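Local coordinates for protein alginate lyase, family PL7 (Zobellia galactanivorans, PDB 3ZPY) that probably cleaves alginate as a polysaccharide lyase of family PL7, the chain here being its catalytic domain, at residues 77-82 / 217-222. Sequence-based numbering, arbitrary orientation.
Sequences VELREM and FKVGNY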
loop_
_atom_site.group_PDB
_atom_site.type_symbol
_atom_site.label_atom_id
_atom_site.label_comp_id
_atom_site.label_asym_id
_atom_site.label_seq_id
_atom_site.Cartn_x
_atom_site.Cartn_y
_atom_site.Cartn_z
ATOM N N VAL A 77 2.286 -5.829 4.143
ATOM C CA VAL A 77 2.485 -6.903 3.185
ATOM C C VAL A 77 2.071 -6.246 1.861
ATOM O O VAL A 77 0.967 -5.789 1.749
ATOM C CB VAL A 77 1.614 -8.093 3.510
ATOM C CG1 VAL A 77 1.663 -9.060 2.332
ATOM C CG2 VAL A 77 1.983 -8.751 4.836
ATOM N N GLU A 78 2.988 -6.057 0.936
ATOM C CA GLU A 78 2.776 -5.058 -0.135
ATOM C C GLU A 78 3.766 -5.302 -1.293
ATOM O O GLU A 78 4.721 -5.962 -1.114
ATOM C CB GLU A 78 2.914 -3.659 0.542
ATOM C CG GLU A 78 2.615 -2.449 -0.156
ATOM C CD GLU A 78 2.870 -1.240 0.671
ATOM O OE1 GLU A 78 3.939 -0.994 1.178
ATOM O OE2 GLU A 78 2.047 -0.407 0.486
ATOM N N LEU A 79 3.466 -4.712 -2.446
ATOM C CA LEU A 79 4.388 -4.727 -3.577
ATOM C C LEU A 79 5.074 -3.393 -3.728
ATOM O O LEU A 79 4.432 -2.320 -3.501
ATOM C CB LEU A 79 3.571 -5.018 -4.856
ATOM C CG LEU A 79 2.633 -6.224 -4.789
ATOM C CD1 LEU A 79 1.947 -6.369 -6.147
ATOM C CD2 LEU A 79 3.421 -7.464 -4.462
ATOM N N ARG A 80 6.345 -3.476 -4.160
ATOM C CA ARG A 80 7.168 -2.322 -4.437
ATOM C C ARG A 80 7.512 -2.277 -5.916
ATOM O O ARG A 80 8.115 -3.212 -6.400
ATOM C CB ARG A 80 8.409 -2.394 -3.514
ATOM C CG ARG A 80 9.302 -1.123 -3.526
ATOM C CD ARG A 80 10.361 -1.138 -4.605
ATOM N NE ARG A 80 11.369 -0.122 -4.250
ATOM C CZ ARG A 80 11.757 0.914 -5.012
ATOM N NH1 ARG A 80 11.251 1.152 -6.220
ATOM N NH2 ARG A 80 12.661 1.751 -4.561
ATOM N N GLU A 81 7.147 -1.206 -6.605
ATOM C CA GLU A 81 7.382 -1.105 -8.058
ATOM C C GLU A 81 8.830 -1.272 -8.417
ATOM O O GLU A 81 9.725 -0.593 -7.807
ATOM C CB GLU A 81 6.900 0.247 -8.550
ATOM C CG GLU A 81 6.850 0.336 -10.077
ATOM C CD GLU A 81 6.747 1.747 -10.588
ATOM O OE1 GLU A 81 6.641 2.700 -9.738
ATOM O OE2 GLU A 81 6.878 1.944 -11.833
ATOM N N MET A 82 9.088 -2.151 -9.384
ATOM C CA MET A 82 10.423 -2.336 -9.989
ATOM C C MET A 82 10.432 -1.895 -11.459
ATOM O O MET A 82 9.356 -1.733 -12.047
ATOM C CB MET A 82 10.950 -3.745 -9.797
ATOM C CG MET A 82 10.992 -4.198 -8.321
ATOM S SD MET A 82 12.185 -3.344 -7.315
ATOM C CE MET A 82 13.702 -4.118 -7.896
ATOM N N PHE A 217 5.716 3.538 -7.127
ATOM C CA PHE A 217 4.457 3.105 -6.582
ATOM C C PHE A 217 4.639 1.925 -5.598
ATOM O O PHE A 217 5.559 1.111 -5.748
ATOM C CB PHE A 217 3.562 2.609 -7.725
ATOM C CG PHE A 217 3.043 3.733 -8.571
ATOM C CD1 PHE A 217 2.179 4.680 -8.033
ATOM C CD2 PHE A 217 3.418 3.822 -9.899
ATOM C CE1 PHE A 217 1.664 5.693 -8.858
ATOM C CE2 PHE A 217 2.904 4.835 -10.740
ATOM C CZ PHE A 217 2.002 5.735 -10.206
ATOM N N LYS A 218 3.679 1.852 -4.670
ATOM C CA LYS A 218 3.517 0.614 -3.820
ATOM C C LYS A 218 2.059 0.313 -3.776
ATOM O O LYS A 218 1.213 1.231 -3.823
ATOM C CB LYS A 218 4.097 0.708 -2.423
ATOM C CG LYS A 218 5.505 1.223 -2.325
ATOM C CD LYS A 218 6.093 0.947 -0.930
ATOM C CE LYS A 218 6.561 -0.454 -0.804
ATOM N NZ LYS A 218 6.725 -1.017 0.532
ATOM N N VAL A 219 1.742 -0.983 -3.586
ATOM C CA VAL A 219 0.311 -1.315 -3.518
ATOM C C VAL A 219 0.178 -2.613 -2.739
ATOM O O VAL A 219 1.001 -3.534 -2.871
ATOM C CB VAL A 219 -0.338 -1.448 -4.945
ATOM C CG1 VAL A 219 0.264 -2.617 -5.747
ATOM C CG2 VAL A 219 -1.829 -1.571 -4.923
ATOM N N GLY A 220 -0.886 -2.709 -1.946
ATOM C CA GLY A 220 -0.954 -3.874 -1.050
ATOM C C GLY A 220 -1.737 -3.450 0.209
ATOM O O GLY A 220 -2.771 -2.715 0.161
ATOM N N ASN A 221 -1.134 -3.849 1.355
ATOM C CA ASN A 221 -1.729 -3.570 2.669
ATOM C C ASN A 221 -0.644 -3.082 3.630
ATOM O O ASN A 221 0.100 -3.882 4.186
ATOM C CB ASN A 221 -2.395 -4.841 3.216
ATOM C CG ASN A 221 -3.163 -4.618 4.457
ATOM O OD1 ASN A 221 -3.159 -3.491 5.011
ATOM N ND2 ASN A 221 -3.797 -5.669 4.944
ATOM N N TYR A 222 -0.663 -1.771 3.840
ATOM C CA TYR A 222 0.264 -1.098 4.792
ATOM C C TYR A 222 -0.618 -0.663 5.904
ATOM O O TYR A 222 -1.366 0.283 5.781
ATOM C CB TYR A 222 0.943 0.079 4.028
ATOM C CG TYR A 222 1.976 0.887 4.791
ATOM C CD1 TYR A 222 2.661 0.381 5.891
ATOM C CD2 TYR A 222 2.304 2.141 4.278
ATOM C CE1 TYR A 222 3.602 1.168 6.538
ATOM C CE2 TYR A 222 3.206 2.905 4.887
ATOM C CZ TYR A 222 3.897 2.408 6.005
ATOM O OH TYR A 222 4.937 3.147 6.689
#
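E78 and K218 form a salt bridge across two antiparallel strands, K218 NZ lying 2.9 Å from E78 OE1 and meeting it from above the carboxylate plane, 35° out of it. E78 CG is anti to the backbone N (chi1 -173°), which lays the extended chain across the partner strand. CG thereby passes 3.3 Å from V219 O. Further out, OE2 lies 3.7 Å from Y222 CB. K218 arrives at about a right angle, its chain bent at chi3, with CE 3.8 Å from R80 CB.

At the other end, E81 OE1 accepts F217 N through its anti lone pair, 2.9 Å away and almost straight at 176°. Facing away from the E78-K218 pair, L79 CD1 packs on V219 CG1 at 4.1 Å. Reciprocal N-H...O bonds join V77 with N221 and L79 with V219, the hydrogen-bonded pairs, and E81 N adds one to F217 O; E78-G220 and R80-K218 are non-hydrogen-bonded pairs. G220 CA passes 4.0 Å from E78 CA, on backbone angles suited to glycine.

In the second shell, R76 also bridges to E78 OE1, while W90 and H247 hold the E81 carboxylate oxygens. An alanine in place of E78 would probably leave K218 and R76, like charges close together, without the carboxylate they share. V77, L79, V219 and N221 face the other sheet, where L79 meets F60, V219 meets I240 and N221 ND2 bonds to F60 O. Such facing antiparallel sheets characterise the beta-jelly-roll of PL7 lyases; 77-82 lies between strand 15-21 and strands 216-219 and 221-223, which turn a corner at G220, and the E78-K218 face probably lines the substrate cleft.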